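PDB 6I60: alpha-rhamnosidase from Dictyoglomus thermophilum, which probably hydrolyses alpha-L-rhamnosides, releasing their terminal non-reducing alpha-L-rhamnose residues, as a bacterial glycoside hydrolase with a six-hairpin catalytic domain. Local coordinates for residues A[78-83]-A[130-135]; A[744-749]-A[777-782]. All blocks are in the same frame, centred on the assembly; numbering follows the deposited sequence.

Interaction 1 (A[78-83]-A[130-135]); sequences ETINDN and SVVNTF
Ile80 and Val132 meet through their methyl branches: CG2 of Ile80 lies 4.0 Å from CG2 of Val132 and 4.2 Å from its CG1, so one methyl rests against both prongs of the valine fork. The two side chains pass alongside each other in opposite directions. Asn81 adds a second touch, its modelled amide oxygen OD1 coming within 3.9 Å of Val132 CG2, with the two side chains crossing at about a right angle. No hydrogen bond spans the segments, and the summed buried surface is 97 Å², a small van der Waals contact.

The next shell is a chain reversal. Asn81 is the first residue to leave helical geometry, and a type I turn from Ile80 to Asn83 closes with Asn83 N donating to Ile80 O at 3.2 Å. Asn81 CG stands anti to its own carbonyl carbon (chi1 -70°), which swings the amide in toward Val132 although the CB itself does not face that way. Lys116 NZ also bonds to Ile80 O, tying the turn to strand 112-120.

In the N-terminal immunoglobulin-like domain, Ile80 of helix 77-80 thus packs on Ser74 of strand 68-74 and on Val132, just before strand 133-137, which pairs antiparallel with 112-120.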
loop_
_atom_site.group_PDB
_atom_site.type_symbol
_atom_site.label_atom_id
_atom_site.label_comp_id
_atom_site.label_asym_id
_atom_site.label_seq_id
_atom_site.Cartn_x
_atom_site.Cartn_y
_atom_site.Cartn_z
ATOM N N GLU A 78 -28.403 21.561 12.067
ATOM C CA GLU A 78 -28.881 22.807 12.656
ATOM C C GLU A 78 -28.020 23.224 13.839
ATOM O O GLU A 78 -27.841 24.421 14.090
ATOM C CB GLU A 78 -30.345 22.656 13.082
ATOM C CG GLU A 78 -30.951 23.891 13.736
ATOM C CD GLU A 78 -31.006 23.788 15.250
ATOM O OE1 GLU A 78 -30.349 24.606 15.929
ATOM O OE2 GLU A 78 -31.708 22.890 15.762
ATOM N N THR A 79 -27.457 22.252 14.558
ATOM C CA THR A 79 -26.656 22.550 15.740
ATOM C C THR A 79 -25.274 23.078 15.369
ATOM O O THR A 79 -24.801 24.054 15.963
ATOM C CB THR A 79 -26.543 21.297 16.613
ATOM O OG1 THR A 79 -27.738 21.143 17.388
ATOM C CG2 THR A 79 -25.352 21.387 17.546
ATOM N N ILE A 80 -24.617 22.456 14.385
ATOM C CA ILE A 80 -23.270 22.885 14.017
ATOM C C ILE A 80 -23.295 24.259 13.364
ATOM O O ILE A 80 -22.320 25.016 13.457
ATOM C CB ILE A 80 -22.596 21.840 13.107
ATOM C CG1 ILE A 80 -21.112 22.165 12.940
ATOM C CG2 ILE A 80 -23.275 21.770 11.749
ATOM C CD1 ILE A 80 -20.217 20.974 13.077
ATOM N N ASN A 81 -24.398 24.618 12.713
ATOM C CA ASN A 81 -24.480 25.921 12.065
ATOM C C ASN A 81 -24.675 27.063 13.051
ATOM O O ASN A 81 -24.956 28.189 12.619
ATOM C CB ASN A 81 -25.608 25.916 11.032
ATOM C CG ASN A 81 -25.289 25.048 9.828
ATOM O OD1 ASN A 81 -24.125 24.872 9.465
ATOM N ND2 ASN A 81 -26.325 24.502 9.202
ATOM N N ASP A 82 -24.533 26.804 14.350
ATOM C CA ASP A 82 -24.615 27.834 15.377
ATOM C C ASP A 82 -23.289 28.043 16.099
ATOM O O ASP A 82 -23.256 28.741 17.120
ATOM C CB ASP A 82 -25.715 27.490 16.383
ATOM C CG ASP A 82 -26.999 28.251 16.120
ATOM O OD1 ASP A 82 -28.042 27.599 15.898
ATOM O OD2 ASP A 82 -26.965 29.500 16.135
ATOM N N ASN A 83 -22.201 27.454 15.597
ATOM C CA ASN A 83 -20.859 27.638 16.157
ATOM C C ASN A 83 -20.789 27.195 17.618
ATOM O O ASN A 83 -20.108 27.813 18.439
ATOM C CB ASN A 83 -20.386 29.088 16.009
ATOM C CG ASN A 83 -20.723 29.678 14.654
ATOM O OD1 ASN A 83 -20.228 29.221 13.624
ATOM N ND2 ASN A 83 -21.567 30.704 14.647
ATOM N N SER A 130 -14.737 26.233 7.881
ATOM C CA SER A 130 -14.728 25.357 6.723
ATOM C C SER A 130 -16.139 24.857 6.424
ATOM O O SER A 130 -17.073 25.024 7.214
ATOM C CB SER A 130 -13.795 24.172 6.960
ATOM O OG SER A 130 -14.397 23.232 7.833
ATOM N N VAL A 131 -16.291 24.236 5.255
ATOM C CA VAL A 131 -17.561 23.620 4.903
ATOM C C VAL A 131 -17.804 22.424 5.812
ATOM O O VAL A 131 -16.886 21.645 6.104
ATOM C CB VAL A 131 -17.569 23.221 3.417
ATOM C CG1 VAL A 131 -18.608 22.145 3.148
ATOM C CG2 VAL A 131 -17.826 24.443 2.546
ATOM N N VAL A 132 -19.044 22.288 6.287
ATOM C CA VAL A 132 -19.383 21.230 7.233
ATOM C C VAL A 132 -19.095 19.873 6.607
ATOM O O VAL A 132 -19.654 19.521 5.561
ATOM C CB VAL A 132 -20.849 21.347 7.665
ATOM C CG1 VAL A 132 -21.269 20.122 8.462
ATOM C CG2 VAL A 132 -21.058 22.618 8.472
ATOM N N ASN A 133 -18.211 19.108 7.241
ATOM C CA ASN A 133 -17.915 17.747 6.832
ATOM C C ASN A 133 -18.674 16.771 7.729
ATOM O O ASN A 133 -19.443 17.163 8.610
ATOM C CB ASN A 133 -16.408 17.492 6.864
ATOM C CG ASN A 133 -15.748 17.744 5.522
ATOM O OD1 ASN A 133 -15.710 18.877 5.039
ATOM N ND2 ASN A 133 -15.228 16.684 4.910
ATOM N N THR A 134 -18.451 15.479 7.505
ATOM C CA THR A 134 -19.260 14.458 8.153
ATOM C C THR A 134 -18.441 13.189 8.326
ATOM O O THR A 134 -17.687 12.805 7.429
ATOM C CB THR A 134 -20.527 14.172 7.332
ATOM O OG1 THR A 134 -21.486 15.214 7.552
ATOM C CG2 THR A 134 -21.144 12.831 7.706
ATOM N N PHE A 135 -18.579 12.554 9.488
ATOM C CA PHE A 135 -18.075 11.202 9.687
ATOM C C PHE A 135 -19.117 10.405 10.456
ATOM O O PHE A 135 -19.664 10.893 11.449
ATOM C CB PHE A 135 -16.723 11.197 10.420
ATOM C CG PHE A 135 -16.770 11.769 11.810
ATOM C CD1 PHE A 135 -16.677 13.135 12.016
ATOM C CD2 PHE A 135 -16.874 10.935 12.914
ATOM C CE1 PHE A 135 -16.708 13.661 13.293
ATOM C CE2 PHE A 135 -16.905 11.455 14.194
ATOM C CZ PHE A 135 -16.821 12.819 14.384
#

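Interaction 2 (A[744-749]-A[777-782]); sequences TLLEDI and DEVAYK
Val779 reaches across to Leu746 and Ile749 with a different methyl for each. Its CG1 lies 3.7 Å from Ile749 CG2, while CG2 lies 4.1 Å from Leu746 CD2. The valine rotamer, with CG1 anti to the backbone N (chi1 176°) and CG2 anti to the carbonyl carbon, spreads the fork over two residues three positions apart on the facing helix. Ile749 directs its CB toward the other segment; Leu746 does not, and the end of its side chain, through the CD2 methyl, makes the touch. All three residues are buried, yet only 111 Å² is covered between the segments.

Polar interactions do not cross this interface. They run along each helix, as in Asp748 N to Thr744 O at 3.1 Å and Tyr781 N to Asp777 O at 3.0 Å. Other polar groups bond elsewhere: Asp777 OD2 to His852 ND1 and Glu778 OE1 to the backbone N of Gly855, while Lys782 makes a cation-pi contact with Tyr755.

Helix 761-773 lies between the two in sequence and shares the apolar cluster, since its Leu771 touches both Ile749 and Ala780. Such apolar packing between helices is consistent with the (alpha/alpha)6-barrel fold of the six-hairpin glycosidase domain.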
loop_
_atom_site.group_PDB
_atom_site.type_symbol
_atom_site.label_atom_id
_atom_site.label_comp_id
_atom_site.label_asym_id
_atom_site.label_seq_id
_atom_site.Cartn_x
_atom_site.Cartn_y
_atom_site.Cartn_z
ATOM N N THR A 744 36.763 1.631 -1.387
ATOM C CA THR A 744 36.584 0.216 -1.696
ATOM C C THR A 744 35.234 -0.029 -2.355
ATOM O O THR A 744 35.113 -0.869 -3.255
ATOM C CB THR A 744 36.722 -0.623 -0.423
ATOM O OG1 THR A 744 37.875 -0.194 0.311
ATOM C CG2 THR A 744 36.868 -2.100 -0.765
ATOM N N LEU A 745 34.206 0.708 -1.929
ATOM C CA LEU A 745 32.895 0.577 -2.551
ATOM C C LEU A 745 32.908 1.106 -3.981
ATOM O O LEU A 745 32.354 0.472 -4.889
ATOM C CB LEU A 745 31.848 1.311 -1.712
ATOM C CG LEU A 745 30.460 1.460 -2.334
ATOM C CD1 LEU A 745 29.852 0.093 -2.601
ATOM C CD2 LEU A 745 29.562 2.288 -1.437
ATOM N N LEU A 746 33.540 2.262 -4.202
ATOM C CA LEU A 746 33.585 2.845 -5.540
ATOM C C LEU A 746 34.384 1.973 -6.501
ATOM O O LEU A 746 33.979 1.782 -7.654
ATOM C CB LEU A 746 34.176 4.253 -5.477
ATOM C CG LEU A 746 33.312 5.333 -4.821
ATOM C CD1 LEU A 746 34.134 6.580 -4.523
ATOM C CD2 LEU A 746 32.112 5.667 -5.698
ATOM N N GLU A 747 35.518 1.436 -6.047
ATOM C CA GLU A 747 36.328 0.591 -6.919
ATOM C C GLU A 747 35.627 -0.725 -7.234
ATOM O O GLU A 747 35.771 -1.250 -8.344
ATOM C CB GLU A 747 37.694 0.336 -6.282
ATOM C CG GLU A 747 38.515 1.600 -6.078
ATOM C CD GLU A 747 39.900 1.319 -5.533
ATOM O OE1 GLU A 747 40.865 1.963 -5.999
ATOM O OE2 GLU A 747 40.024 0.452 -4.641
ATOM N N ASP A 748 34.868 -1.270 -6.282
ATOM C CA ASP A 748 34.093 -2.471 -6.569
ATOM C C ASP A 748 32.967 -2.182 -7.552
ATOM O O ASP A 748 32.565 -3.070 -8.314
ATOM C CB ASP A 748 33.535 -3.057 -5.275
ATOM C CG ASP A 748 33.179 -4.524 -5.408
ATOM O OD1 ASP A 748 33.976 -5.376 -4.961
ATOM O OD2 ASP A 748 32.100 -4.822 -5.961
ATOM N N ILE A 749 32.456 -0.952 -7.554
ATOM C CA ILE A 749 31.393 -0.583 -8.482
ATOM C C ILE A 749 31.966 -0.267 -9.858
ATOM O O ILE A 749 31.479 -0.764 -10.880
ATOM C CB ILE A 749 30.589 0.605 -7.923
ATOM C CG1 ILE A 749 29.704 0.159 -6.758
ATOM C CG2 ILE A 749 29.754 1.248 -9.018
ATOM C CD1 ILE A 749 29.055 1.313 -6.018
ATOM N N ASP A 777 27.070 11.198 -7.010
ATOM C CA ASP A 777 25.807 10.949 -7.695
ATOM C C ASP A 777 26.007 10.541 -9.150
ATOM O O ASP A 777 25.111 9.922 -9.734
ATOM C CB ASP A 777 24.908 12.185 -7.614
ATOM C CG ASP A 777 25.653 13.477 -7.910
ATOM O OD1 ASP A 777 26.836 13.412 -8.310
ATOM O OD2 ASP A 777 25.052 14.563 -7.747
ATOM N N GLU A 778 27.156 10.871 -9.748
ATOM C CA GLU A 778 27.413 10.463 -11.125
ATOM C C GLU A 778 27.581 8.954 -11.239
ATOM O O GLU A 778 27.181 8.362 -12.249
ATOM C CB GLU A 778 28.652 11.176 -11.668
ATOM C CG GLU A 778 28.536 12.693 -11.699
ATOM C CD GLU A 778 27.621 13.188 -12.806
ATOM O OE1 GLU A 778 27.324 12.403 -13.733
ATOM O OE2 GLU A 778 27.197 14.364 -12.745
ATOM N N VAL A 779 28.170 8.320 -10.224
ATOM C CA VAL A 779 28.318 6.868 -10.235
ATOM C C VAL A 779 26.956 6.194 -10.125
ATOM O O VAL A 779 26.682 5.200 -10.807
ATOM C CB VAL A 779 29.268 6.425 -9.107
ATOM C CG1 VAL A 779 29.349 4.907 -9.037
ATOM C CG2 VAL A 779 30.650 7.035 -9.305
ATOM N N ALA A 780 26.079 6.727 -9.272
ATOM C CA ALA A 780 24.754 6.139 -9.111
ATOM C C ALA A 780 23.932 6.267 -10.387
ATOM O O ALA A 780 23.201 5.340 -10.757
ATOM C CB ALA A 780 24.031 6.794 -7.934
ATOM N N TYR A 781 24.039 7.407 -11.075
ATOM C CA TYR A 781 23.306 7.585 -12.322
ATOM C C TYR A 781 23.798 6.620 -13.395
ATOM O O TYR A 781 22.996 6.083 -14.169
ATOM C CB TYR A 781 23.430 9.029 -12.802
ATOM C CG TYR A 781 22.704 9.310 -14.098
ATOM C CD1 TYR A 781 21.342 9.573 -14.108
ATOM C CD2 TYR A 781 23.381 9.310 -15.311
ATOM C CE1 TYR A 781 20.673 9.828 -15.289
ATOM C CE2 TYR A 781 22.721 9.563 -16.498
ATOM C CZ TYR A 781 21.367 9.823 -16.482
ATOM O OH TYR A 781 20.699 10.077 -17.658
ATOM N N LYS A 782 25.113 6.389 -13.459
ATOM C CA LYS A 782 25.651 5.456 -14.444
ATOM C C LYS A 782 25.213 4.027 -14.158
ATOM O O LYS A 782 25.118 3.212 -15.083
ATOM C CB LYS A 782 27.175 5.550 -14.483
ATOM C CG LYS A 782 27.704 6.678 -15.360
ATOM C CD LYS A 782 29.120 6.396 -15.844
ATOM C CE LYS A 782 29.144 5.249 -16.843
ATOM N NZ LYS A 782 30.116 5.491 -17.946
#

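Overall arrangement
Interaction 1 closes before interaction 2 opens along the chain, and the two lie on opposite sides of its centre, with their own centres 58 Å apart and their nearest atoms about 42 Å apart. They share no helix, strand or sheet. The 78-83/130-135 contact belongs to the N-terminal immunoglobulin-like domain and its mixed sheet of strands 44-46, 133-137, 112-120, 68-74 and 88-89; the 744-749/777-782 contact joins helices 738-750 and 777-784 of the six-hairpin glycosidase domain. Each is a small van der Waals contact without hydrogen bonds across it, joining parts of its own domain: one between a short helix and the residue leading into an interior strand, the other in a helical core.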